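Local coordinates for protein putative laminarinase (PDB 2W39) that probably hydrolyses beta-1,3-linked and mixed-linkage beta-glucans such as laminarin and lichenin, as an extracellular family 16 glycoside hydrolase of a white-rot fungus, at residues Ala13-Phe18 / Asn43-Ser48; Phe87-Met92 / Asp117-Val122; Cys96-Ala101 / Ala285-Asp290. All blocks are in the same frame, centred on the assembly; numbering follows the deposited sequence. Where two conformers were deposited one is given.

Contact 1 of 3, residues Ala13-Phe18 / Asn43-Ser48; sequences AFLSTF and NLTYAS. With NAG (2-acetamido-2-deoxy-beta-D-glucopyranose), chain C.
L15 of the short helix 14-17 meets A47 and T45 of strand 45-48 through hydrocarbon alone. The branch point of the leucine comes nearest: L15 CG lies 3.8 Å from A47 CB, and its two methyls straddle that same carbon. L15 CD2 also passes T45 CG2 at 4.0 Å, the two side chains sliding by each other in opposite directions. With CG set beside the backbone N (chi1 -57°), the leucine fork reaches across to the strand. L40 of helix 36-41 packs on L15 as well.

Polar bonds stay within the helical segment or lead to third parties. A13 O is gripped by S16 N, T17 N and T17 OG1; the hydroxyl, 3.1 Å from A13 O, stands well above the carbonyl plane. T45 OG1 is hydrogen-bonded to H20.

Carbohydrate occupies the reverse face of the strand. The N-glycan is bonded to N43, which ends the preceding helix in a Schellman motif, and the Y46 CB points away from helix 14-17. NAG C5 sits 3.7 Å above the centre of the Y46 ring, its hydrogen directed at the ring, a CH-pi contact; R55 hydrogen-bonds both the sugar and N43 O.

Alternation along the strand thus separates two chemistries: a small apolar seam under the helix, and an aromatic face that probably limits how the N43-linked sugar can turn.

Contact 2 of 3, residues Phe87-Met92 / Asp117-Val122; sequences FDVRHM and DIIEGV. With BGC (beta-D-glucopyranose), chain B; LGC (D-glucono-1,5-lactone), chain D.
The interior of the GH16 beta-sandwich is joined here, where F87 and V89 of strand 83-89, and M92 just past the corner at R90, face I118 and I119 of strand 115-120 in the opposing sheet. F87 CA and I118 CA are 9.6 Å apart, so side chains alone bridge the gap. I118 and I119 both face A102 in a classic beta bulge, consistent with two successive isoleucines turning inward.

I118 meets one side chain and I119 two. I118 CD1 approaches the F87 ring obliquely, 3.8 Å from F87 CE2, the two side chains crossing at about a right angle. I119 divides its branches: CD1 lies 4.2 Å from V89 CG2, while CG2 meets M92 CE at 3.6 Å. The methionine manages this by taking the crowded position at chi1 (73°) and bending at chi3 (68°), which swings its methyl back to the isoleucine.

Beyond the bulge the E120 CB is turned away from segment 87-92, and the extended chain carries its carboxylate to the sugar. Glucose and lactone are alternative occupants of one site: E120 OE2 is 2.6 Å from O1 of BGC, or D117 OD1 3.2 Å from O5 of LGC. With E115 they fit the family's E-x-D-x-x-E signature, whose spacing includes the bulge. Inner hydrocarbon packing therefore backs an outer carboxylate row, and the bulge probably sets which residues belong to each.

Contact 3 of 3, residues Cys96-Ala101 / Ala285-Asp290; sequences CGTWPA and ANAYWD. With BGC (beta-D-glucopyranose), chain B; LGC (D-glucono-1,5-lactone), chain D.
P100 and W289 make the close-packed half of this contact. The benzo side of the indole does the touching: W289 CZ2 lies 3.8 Å from P100 CB and 3.6 Å from A101 O, with A101 N at the ring edge in plane. Its CG stands beside the backbone N (chi1 -70°), and NE1 is hydrogen-bonded to N250 O, which fixes the rotation of the ring. Packing thins toward the other end, where T98 CG2 and A287 CB approach only to 4.1 Å; A287 centres an inverse gamma turn, and A285 and N286 before it are solvent-exposed.

The strand's other side faces sugar. W99 NE1 is hydrogen-bonded to E120 OE2, and the W99 ring meets W257 edge-to-face. A101 CB is 3.4 Å from LGC C6. Replacing W99 by an alanine would probably leave E120 without its indole donor and open a gap beside the sugar's O6 and the W257 ring.

Segments 98-101 and 287-289 run 18° apart but belong to different sheets, so this is the face-to-face packing of a beta-sandwich, the jelly roll of GH16 enzymes, whose concave sheet carries the glucan-binding cleft.

In the fold
Contacts 2 and 3 are buried and lie between the two large sheets, sharing the same sheet pair: strands 83-89 and 288-297 are neighbours on one side, 115-120 and 98-105 on the other. Their centres are 10 Å apart, and they touch directly through the R90-D290 salt bridge and the probable hydrogen bond from H91 ND1 to Y288 O. Contact 1 is more peripheral, its centre about 17 Å from the chain centre and from the centre of each other contact, and packs a short helix on a strand of the antiparallel sheet. All three use apolar side chains, but their reverse faces differ: covalent glycan at contact 1, bound ligand in the active-site cleft at contacts 2 and 3.

Contact 1 of 3, residues Ala13-Phe18 / Asn43-Ser48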
loop_
_atom_site.group_PDB
_atom_site.type_symbol
_atom_site.label_atom_id
_atom_site.label_comp_id
_atom_site.label_asym_id
_atom_site.label_seq_id
_atom_site.Cartn_x
_atom_site.Cartn_y
_atom_site.Cartn_z
ATOM N N ALA A 13 15.721 2.454 -11.223
ATOM C CA ALA A 13 14.646 2.519 -12.223
ATOM C C ALA A 13 13.487 3.382 -11.740
ATOM O O ALA A 13 12.854 4.077 -12.524
ATOM C CB ALA A 13 14.136 1.124 -12.574
ATOM N N PHE A 14 13.188 3.310 -10.443
ATOM C CA PHE A 14 12.053 4.043 -9.890
ATOM C C PHE A 14 12.187 5.550 -10.079
ATOM O O PHE A 14 11.178 6.254 -10.132
ATOM C CB PHE A 14 11.878 3.733 -8.401
ATOM C CG PHE A 14 11.351 2.353 -8.120
ATOM C CD1 PHE A 14 9.975 2.118 -8.095
ATOM C CD2 PHE A 14 12.222 1.305 -7.849
ATOM C CE1 PHE A 14 9.472 0.848 -7.800
ATOM C CE2 PHE A 14 11.739 0.021 -7.564
ATOM C CZ PHE A 14 10.352 -0.208 -7.529
ATOM N N LEU A 15 13.422 6.048 -10.191
ATOM C CA LEU A 15 13.646 7.488 -10.345
ATOM C C LEU A 15 13.241 7.989 -11.721
ATOM O O LEU A 15 13.036 9.188 -11.892
ATOM C CB LEU A 15 15.093 7.867 -10.033
ATOM C CG LEU A 15 15.577 7.455 -8.641
ATOM C CD1 LEU A 15 17.036 7.899 -8.443
ATOM C CD2 LEU A 15 14.678 8.003 -7.532
ATOM N N SER A 16 13.122 7.108 -12.712
ATOM C CA SER A 16 12.639 7.556 -14.022
ATOM C C SER A 16 11.205 7.134 -14.310
ATOM O O SER A 16 10.541 7.758 -15.128
ATOM C CB SER A 16 13.565 7.112 -15.156
ATOM O OG SER A 16 13.763 5.717 -15.141
ATOM N N THR A 17 10.715 6.108 -13.611
ATOM C CA THR A 17 9.411 5.535 -13.965
ATOM C C THR A 17 8.290 5.934 -13.002
ATOM O O THR A 17 7.112 5.672 -13.277
ATOM C CB THR A 17 9.501 4.006 -14.045
ATOM O OG1 THR A 17 9.837 3.519 -12.746
ATOM C CG2 THR A 17 10.544 3.562 -15.103
ATOM N N PHE A 18 8.665 6.597 -11.911
ATOM C CA PHE A 18 7.716 7.167 -10.942
ATOM C C PHE A 18 8.039 8.630 -10.781
ATOM O O PHE A 18 9.149 9.050 -11.081
ATOM C CB PHE A 18 7.870 6.505 -9.562
ATOM C CG PHE A 18 7.221 5.141 -9.443
ATOM C CD1 PHE A 18 7.616 4.064 -10.228
ATOM C CD2 PHE A 18 6.207 4.937 -8.506
ATOM C CE1 PHE A 18 7.008 2.832 -10.102
ATOM C CE2 PHE A 18 5.592 3.696 -8.361
ATOM C CZ PHE A 18 5.988 2.638 -9.170
ATOM N N ASN A 43 17.982 12.312 1.446
ATOM C CA ASN A 43 18.101 10.853 1.606
ATOM C C ASN A 43 16.834 10.211 2.155
ATOM O O ASN A 43 16.883 9.210 2.891
ATOM C CB ASN A 43 19.346 10.459 2.409
ATOM C CG ASN A 43 19.843 9.047 2.076
ATOM O OD1 ASN A 43 19.598 8.514 0.985
ATOM N ND2 ASN A 43 20.558 8.446 3.034
ATOM N N LEU A 44 15.694 10.782 1.776
ATOM C CA LEU A 44 14.408 10.166 2.085
ATOM C C LEU A 44 14.020 9.132 1.040
ATOM O O LEU A 44 13.214 8.233 1.298
ATOM C CB LEU A 44 13.327 11.228 2.211
ATOM C CG LEU A 44 13.639 12.279 3.281
ATOM C CD1 LEU A 44 12.552 13.307 3.313
ATOM C CD2 LEU A 44 13.841 11.652 4.666
ATOM N N THR A 45 14.581 9.277 -0.156
ATOM C CA THR A 45 14.498 8.250 -1.186
ATOM C C THR A 45 15.922 7.877 -1.526
ATOM O O THR A 45 16.767 8.763 -1.748
ATOM C CB THR A 45 13.778 8.774 -2.424
ATOM O OG1 THR A 45 12.422 9.023 -2.051
ATOM C CG2 THR A 45 13.809 7.780 -3.602
ATOM N N TYR A 46 16.189 6.576 -1.575
ATOM C CA TYR A 46 17.503 6.044 -1.895
ATOM C C TYR A 46 17.226 4.914 -2.869
ATOM O O TYR A 46 16.485 3.996 -2.544
ATOM C CB TYR A 46 18.165 5.544 -0.608
ATOM C CG TYR A 46 19.493 4.866 -0.802
ATOM C CD1 TYR A 46 20.654 5.616 -0.950
ATOM C CD2 TYR A 46 19.595 3.478 -0.815
ATOM C CE1 TYR A 46 21.887 5.007 -1.124
ATOM C CE2 TYR A 46 20.830 2.855 -0.985
ATOM C CZ TYR A 46 21.966 3.633 -1.139
ATOM O OH TYR A 46 23.204 3.050 -1.312
ATOM N N ALA A 47 17.797 4.977 -4.078
ATOM C CA ALA A 47 17.385 4.059 -5.170
ATOM C C ALA A 47 18.601 3.646 -5.967
ATOM O O ALA A 47 19.003 4.346 -6.922
ATOM C CB ALA A 47 16.327 4.707 -6.076
ATOM N N SER A 48 19.188 2.510 -5.576
ATOM C CA SER A 48 20.472 2.036 -6.115
ATOM C C SER A 48 20.710 0.537 -5.863
ATOM O O SER A 48 20.311 -0.011 -4.826
ATOM C CB SER A 48 21.614 2.852 -5.508
ATOM O OG SER A 48 22.822 2.664 -6.224
HETATM C C1 NAG C . 21.151 7.175 2.675
HETATM C C2 NAG C . 22.520 7.083 3.380
HETATM C C3 NAG C . 23.093 5.662 3.337
HETATM C C4 NAG C . 22.053 4.602 3.670
HETATM C C5 NAG C . 20.812 4.817 2.802
HETATM C C6 NAG C . 19.750 3.743 3.050
HETATM C C7 NAG C . 24.231 8.888 3.310
HETATM C C8 NAG C . 25.182 9.608 2.399
HETATM N N2 NAG C . 23.459 7.976 2.718
HETATM O O3 NAG C . 24.188 5.534 4.225
HETATM O O4 NAG C . 22.594 3.321 3.434
HETATM O O5 NAG C . 20.302 6.110 3.091
HETATM O O6 NAG C . 19.269 3.794 4.377
HETATM O O7 NAG C . 24.206 9.155 4.513
#

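Contact 2 of 3, residues Phe87-Met92 / Asp117-Val122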
loop_
_atom_site.group_PDB
_atom_site.type_symbol
_atom_site.label_atom_id
_atom_site.label_comp_id
_atom_site.label_asym_id
_atom_site.label_seq_id
_atom_site.Cartn_x
_atom_site.Cartn_y
_atom_site.Cartn_z
ATOM N N PHE A 87 4.934 -6.975 -5.733
ATOM C CA PHE A 87 5.768 -6.160 -4.851
ATOM C C PHE A 87 6.602 -7.088 -3.980
ATOM O O PHE A 87 6.047 -7.850 -3.192
ATOM C CB PHE A 87 4.894 -5.270 -3.929
ATOM C CG PHE A 87 3.960 -4.324 -4.652
ATOM C CD1 PHE A 87 4.237 -2.962 -4.709
ATOM C CD2 PHE A 87 2.801 -4.794 -5.256
ATOM C CE1 PHE A 87 3.365 -2.086 -5.368
ATOM C CE2 PHE A 87 1.932 -3.916 -5.928
ATOM C CZ PHE A 87 2.218 -2.570 -5.995
ATOM N N ASP A 88 7.920 -7.022 -4.142
ATOM C CA ASP A 88 8.861 -7.808 -3.326
ATOM C C ASP A 88 9.388 -6.842 -2.273
ATOM O O ASP A 88 10.195 -5.962 -2.590
ATOM C CB ASP A 88 9.974 -8.395 -4.206
ATOM C CG ASP A 88 10.959 -9.243 -3.440
ATOM O OD1 ASP A 88 10.888 -9.311 -2.205
ATOM O OD2 ASP A 88 11.831 -9.839 -4.100
ATOM N N VAL A 89 8.886 -6.974 -1.046
ATOM C CA VAL A 89 9.063 -5.951 -0.015
ATOM C C VAL A 89 9.841 -6.536 1.163
ATOM O O VAL A 89 9.382 -7.469 1.816
ATOM C CB VAL A 89 7.704 -5.439 0.484
ATOM C CG1 VAL A 89 7.913 -4.370 1.549
ATOM C CG2 VAL A 89 6.853 -4.889 -0.683
ATOM N N ARG A 90 11.022 -5.986 1.418
ATOM C CA ARG A 90 11.871 -6.428 2.528
ATOM C C ARG A 90 11.401 -5.843 3.865
ATOM O O ARG A 90 11.565 -6.478 4.905
ATOM C CB ARG A 90 13.336 -6.042 2.287
ATOM C CG ARG A 90 13.903 -6.618 0.997
ATOM C CD ARG A 90 15.422 -6.410 0.955
ATOM N NE ARG A 90 16.029 -6.807 -0.317
ATOM C CZ ARG A 90 16.379 -5.973 -1.290
ATOM N NH1 ARG A 90 16.153 -4.671 -1.200
ATOM N NH2 ARG A 90 16.954 -6.460 -2.383
ATOM N N HIS A 91 10.876 -4.615 3.843
ATOM C CA HIS A 91 10.557 -3.869 5.058
ATOM C C HIS A 91 9.470 -2.863 4.704
ATOM O O HIS A 91 9.493 -2.280 3.617
ATOM C CB HIS A 91 11.810 -3.131 5.545
ATOM C CG HIS A 91 11.742 -2.617 6.954
ATOM N ND1 HIS A 91 11.215 -1.381 7.280
ATOM C CD2 HIS A 91 12.192 -3.153 8.115
ATOM C CE1 HIS A 91 11.350 -1.184 8.583
ATOM N NE2 HIS A 91 11.933 -2.246 9.112
ATOM N N MET A 92 8.523 -2.661 5.615
ATOM C CA MET A 92 7.547 -1.580 5.477
ATOM C C MET A 92 7.648 -0.662 6.689
ATOM O O MET A 92 8.175 -1.047 7.738
ATOM C CB MET A 92 6.115 -2.112 5.347
ATOM C CG MET A 92 5.524 -2.678 6.636
ATOM S SD MET A 92 3.744 -3.015 6.551
ATOM C CE MET A 92 3.711 -4.403 5.383
ATOM N N ASP A 117 -6.413 -0.936 -2.356
ATOM C CA ASP A 117 -5.337 -0.874 -1.367
ATOM C C ASP A 117 -4.796 -2.269 -1.193
ATOM O O ASP A 117 -5.537 -3.183 -0.839
ATOM C CB ASP A 117 -5.861 -0.321 -0.043
ATOM C CG ASP A 117 -6.576 1.004 -0.227
ATOM O OD1 ASP A 117 -6.002 1.904 -0.891
ATOM O OD2 ASP A 117 -7.707 1.142 0.233
ATOM N N ILE A 118 -3.504 -2.432 -1.483
ATOM C CA ILE A 118 -2.851 -3.736 -1.493
ATOM C C ILE A 118 -2.137 -3.996 -0.163
ATOM O O ILE A 118 -2.301 -5.065 0.433
ATOM C CB ILE A 118 -1.871 -3.827 -2.691
ATOM C CG1 ILE A 118 -2.633 -3.597 -4.006
ATOM C CG2 ILE A 118 -1.153 -5.165 -2.669
ATOM C CD1 ILE A 118 -1.730 -3.365 -5.229
ATOM N N ILE A 119 -1.349 -3.016 0.281
ATOM C CA ILE A 119 -0.732 -3.011 1.599
ATOM C C ILE A 119 -1.215 -1.763 2.298
ATOM O O ILE A 119 -1.081 -0.667 1.772
ATOM C CB ILE A 119 0.804 -2.976 1.525
ATOM C CG1 ILE A 119 1.336 -4.075 0.583
ATOM C CG2 ILE A 119 1.382 -3.090 2.942
ATOM C CD1 ILE A 119 2.849 -4.036 0.358
ATOM N N GLU A 120 -1.778 -1.907 3.493
ATOM C CA GLU A 120 -2.221 -0.725 4.237
ATOM C C GLU A 120 -2.511 -1.058 5.681
ATOM O O GLU A 120 -3.118 -2.088 5.985
ATOM C CB GLU A 120 -3.519 -0.153 3.636
ATOM C CG GLU A 120 -3.797 1.263 4.143
ATOM C CD GLU A 120 -5.107 1.862 3.677
ATOM O OE1 GLU A 120 -5.954 1.139 3.111
ATOM O OE2 GLU A 120 -5.283 3.082 3.903
ATOM N N GLY A 121 -2.114 -0.160 6.576
ATOM C CA GLY A 121 -2.532 -0.233 7.969
ATOM C C GLY A 121 -2.057 1.003 8.694
ATOM O O GLY A 121 -1.543 1.941 8.076
ATOM N N VAL A 122 -2.261 1.003 10.012
ATOM C CA VAL A 122 -1.898 2.141 10.833
ATOM C C VAL A 122 -1.322 1.696 12.162
ATOM O O VAL A 122 -1.728 0.666 12.714
ATOM C CB VAL A 122 -3.124 3.072 11.116
ATOM C CG1 VAL A 122 -3.671 3.643 9.828
ATOM C CG2 VAL A 122 -4.215 2.354 11.895
HETATM C C2 BGC B . -7.900 5.970 1.429
HETATM C C3 BGC B . -6.998 6.859 0.569
HETATM C C4 BGC B . -5.575 6.751 1.092
HETATM C C5 BGC B . -5.108 5.333 0.797
HETATM C C6 BGC B . -3.649 5.133 1.186
HETATM C C1 BGC B . -7.289 4.616 1.844
HETATM O O1 BGC B . -7.441 4.444 3.266
HETATM O O2 BGC B . -9.141 5.740 0.741
HETATM O O3 BGC B . -7.457 8.223 0.581
HETATM O O4 BGC B . -4.718 7.700 0.461
HETATM O O5 BGC B . -5.908 4.372 1.505
HETATM O O6 BGC B . -3.557 4.878 2.593
HETATM C C1 LGC D . -7.537 4.822 1.393
HETATM C C2 LGC D . -8.028 6.199 1.060
HETATM O O5 LGC D . -6.156 4.394 1.172
HETATM O O1 LGC D . -8.309 4.013 1.884
HETATM O O2 LGC D . -9.192 6.127 0.213
HETATM C C3 LGC D . -6.913 7.038 0.424
HETATM O O3 LGC D . -7.227 8.436 0.538
HETATM C C4 LGC D . -5.576 6.729 1.096
HETATM O O4 LGC D . -4.577 7.671 0.718
HETATM C C5 LGC D . -5.179 5.319 0.674
HETATM C C6 LGC D . -3.808 4.853 1.154
HETATM O O6 LGC D . -3.660 4.958 2.577
#

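Contact 3 of 3, residues Cys96-Ala101 / Ala285-Asp290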
loop_
_atom_site.group_PDB
_atom_site.type_symbol
_atom_site.label_atom_id
_atom_site.label_comp_id
_atom_site.label_asym_id
_atom_site.label_seq_id
_atom_site.Cartn_x
_atom_site.Cartn_y
_atom_site.Cartn_z
ATOM N N CYS A 96 4.602 4.162 15.951
ATOM C CA CYS A 96 3.396 4.890 16.304
ATOM C C CYS A 96 3.184 6.063 15.357
ATOM O O CYS A 96 4.117 6.817 15.071
ATOM C CB CYS A 96 3.508 5.385 17.735
ATOM S SG CYS A 96 3.085 4.094 18.954
ATOM N N GLY A 97 1.952 6.186 14.866
ATOM C CA GLY A 97 1.585 7.269 13.979
ATOM C C GLY A 97 1.723 6.947 12.510
ATOM O O GLY A 97 1.206 7.678 11.668
ATOM N N THR A 98 2.409 5.856 12.176
ATOM C CA THR A 98 2.656 5.564 10.768
ATOM C C THR A 98 1.427 5.029 10.046
ATOM O O THR A 98 0.635 4.266 10.614
ATOM C CB THR A 98 3.822 4.570 10.557
ATOM O OG1 THR A 98 3.547 3.312 11.170
ATOM C CG2 THR A 98 5.154 5.125 11.066
ATOM N N TRP A 99 1.310 5.430 8.785
ATOM C CA TRP A 99 0.228 4.997 7.912
ATOM C C TRP A 99 0.814 4.798 6.512
ATOM O O TRP A 99 0.735 5.677 5.646
ATOM C CB TRP A 99 -0.902 6.009 7.946
ATOM C CG TRP A 99 -2.116 5.661 7.127
ATOM C CD1 TRP A 99 -2.368 4.516 6.398
ATOM C CD2 TRP A 99 -3.253 6.505 6.944
ATOM N NE1 TRP A 99 -3.586 4.615 5.764
ATOM C CE2 TRP A 99 -4.155 5.823 6.087
ATOM C CE3 TRP A 99 -3.595 7.780 7.407
ATOM C CZ2 TRP A 99 -5.378 6.382 5.682
ATOM C CZ3 TRP A 99 -4.814 8.328 7.006
ATOM C CH2 TRP A 99 -5.684 7.634 6.158
ATOM N N PRO A 100 1.465 3.644 6.309
ATOM C CA PRO A 100 2.029 3.324 5.005
ATOM C C PRO A 100 0.979 2.695 4.090
ATOM O O PRO A 100 0.022 2.085 4.578
ATOM C CB PRO A 100 3.096 2.288 5.343
ATOM C CG PRO A 100 2.515 1.532 6.531
ATOM C CD PRO A 100 1.720 2.569 7.295
ATOM N N ALA A 101 1.177 2.814 2.782
ATOM C CA ALA A 101 0.316 2.136 1.831
ATOM C C ALA A 101 1.017 1.861 0.513
ATOM O O ALA A 101 1.854 2.652 0.058
ATOM C CB ALA A 101 -0.965 2.949 1.592
ATOM N N ALA A 285 13.104 6.067 12.844
ATOM C CA ALA A 285 14.234 5.442 12.146
ATOM C C ALA A 285 13.812 4.176 11.389
ATOM O O ALA A 285 14.380 3.862 10.348
ATOM C CB ALA A 285 15.372 5.147 13.116
ATOM N N ASN A 286 12.800 3.483 11.899
ATOM C CA ASN A 286 12.302 2.273 11.246
ATOM C C ASN A 286 11.056 2.502 10.408
ATOM O O ASN A 286 10.428 1.553 9.954
ATOM C CB ASN A 286 12.130 1.139 12.252
ATOM C CG ASN A 286 13.473 0.616 12.746
ATOM O OD1 ASN A 286 14.439 0.539 11.979
ATOM N ND2 ASN A 286 13.542 0.264 14.023
ATOM N N ALA A 287 10.751 3.770 10.149
ATOM C CA ALA A 287 9.619 4.136 9.301
ATOM C C ALA A 287 10.081 4.232 7.846
ATOM O O ALA A 287 10.115 5.316 7.258
ATOM C CB ALA A 287 9.004 5.438 9.785
ATOM N N TYR A 288 10.453 3.081 7.289
ATOM C CA TYR A 288 10.925 3.014 5.909
ATOM C C TYR A 288 10.374 1.807 5.176
ATOM O O TYR A 288 10.163 0.735 5.761
ATOM C CB TYR A 288 12.470 3.011 5.819
ATOM C CG TYR A 288 13.182 1.803 6.391
ATOM C CD1 TYR A 288 13.543 0.723 5.582
ATOM C CD2 TYR A 288 13.534 1.762 7.742
ATOM C CE1 TYR A 288 14.226 -0.382 6.115
ATOM C CE2 TYR A 288 14.193 0.668 8.274
ATOM C CZ TYR A 288 14.528 -0.396 7.460
ATOM O OH TYR A 288 15.187 -1.483 7.982
ATOM N N TRP A 289 10.136 2.003 3.883
ATOM C CA TRP A 289 9.992 0.909 2.939
ATOM C C TRP A 289 11.376 0.519 2.452
ATOM O O TRP A 289 12.194 1.389 2.156
ATOM C CB TRP A 289 9.212 1.390 1.716
ATOM C CG TRP A 289 7.750 1.682 1.901
ATOM C CD1 TRP A 289 7.169 2.909 2.081
ATOM C CD2 TRP A 289 6.685 0.733 1.851
ATOM N NE1 TRP A 289 5.794 2.773 2.178
ATOM C CE2 TRP A 289 5.476 1.448 2.016
ATOM C CE3 TRP A 289 6.635 -0.660 1.676
ATOM C CZ2 TRP A 289 4.228 0.817 1.999
ATOM C CZ3 TRP A 289 5.386 -1.287 1.683
ATOM C CH2 TRP A 289 4.206 -0.549 1.843
ATOM N N ASP A 290 11.622 -0.787 2.320
ATOM C CA ASP A 290 12.788 -1.314 1.594
ATOM C C ASP A 290 12.191 -2.284 0.591
ATOM O O ASP A 290 11.631 -3.325 0.984
ATOM C CB ASP A 290 13.773 -1.994 2.563
ATOM C CG ASP A 290 14.955 -2.649 1.857
ATOM O OD1 ASP A 290 14.891 -2.916 0.650
ATOM O OD2 ASP A 290 15.964 -2.933 2.552
HETATM C C2 BGC B . -7.900 5.970 1.429
HETATM C C3 BGC B . -6.998 6.859 0.569
HETATM C C4 BGC B . -5.575 6.751 1.092
HETATM C C5 BGC B . -5.108 5.333 0.797
HETATM C C6 BGC B . -3.649 5.133 1.186
HETATM C C1 BGC B . -7.289 4.616 1.844
HETATM O O1 BGC B . -7.441 4.444 3.266
HETATM O O2 BGC B . -9.141 5.740 0.741
HETATM O O3 BGC B . -7.457 8.223 0.581
HETATM O O4 BGC B . -4.718 7.700 0.461
HETATM O O5 BGC B . -5.908 4.372 1.505
HETATM O O6 BGC B . -3.557 4.878 2.593
HETATM C C1 LGC D . -7.537 4.822 1.393
HETATM C C2 LGC D . -8.028 6.199 1.060
HETATM O O5 LGC D . -6.156 4.394 1.172
HETATM O O1 LGC D . -8.309 4.013 1.884
HETATM O O2 LGC D . -9.192 6.127 0.213
HETATM C C3 LGC D . -6.913 7.038 0.424
HETATM O O3 LGC D . -7.227 8.436 0.538
HETATM C C4 LGC D . -5.576 6.729 1.096
HETATM O O4 LGC D . -4.577 7.671 0.718
HETATM C C5 LGC D . -5.179 5.319 0.674
HETATM C C6 LGC D . -3.808 4.853 1.154
HETATM O O6 LGC D . -3.660 4.958 2.577
#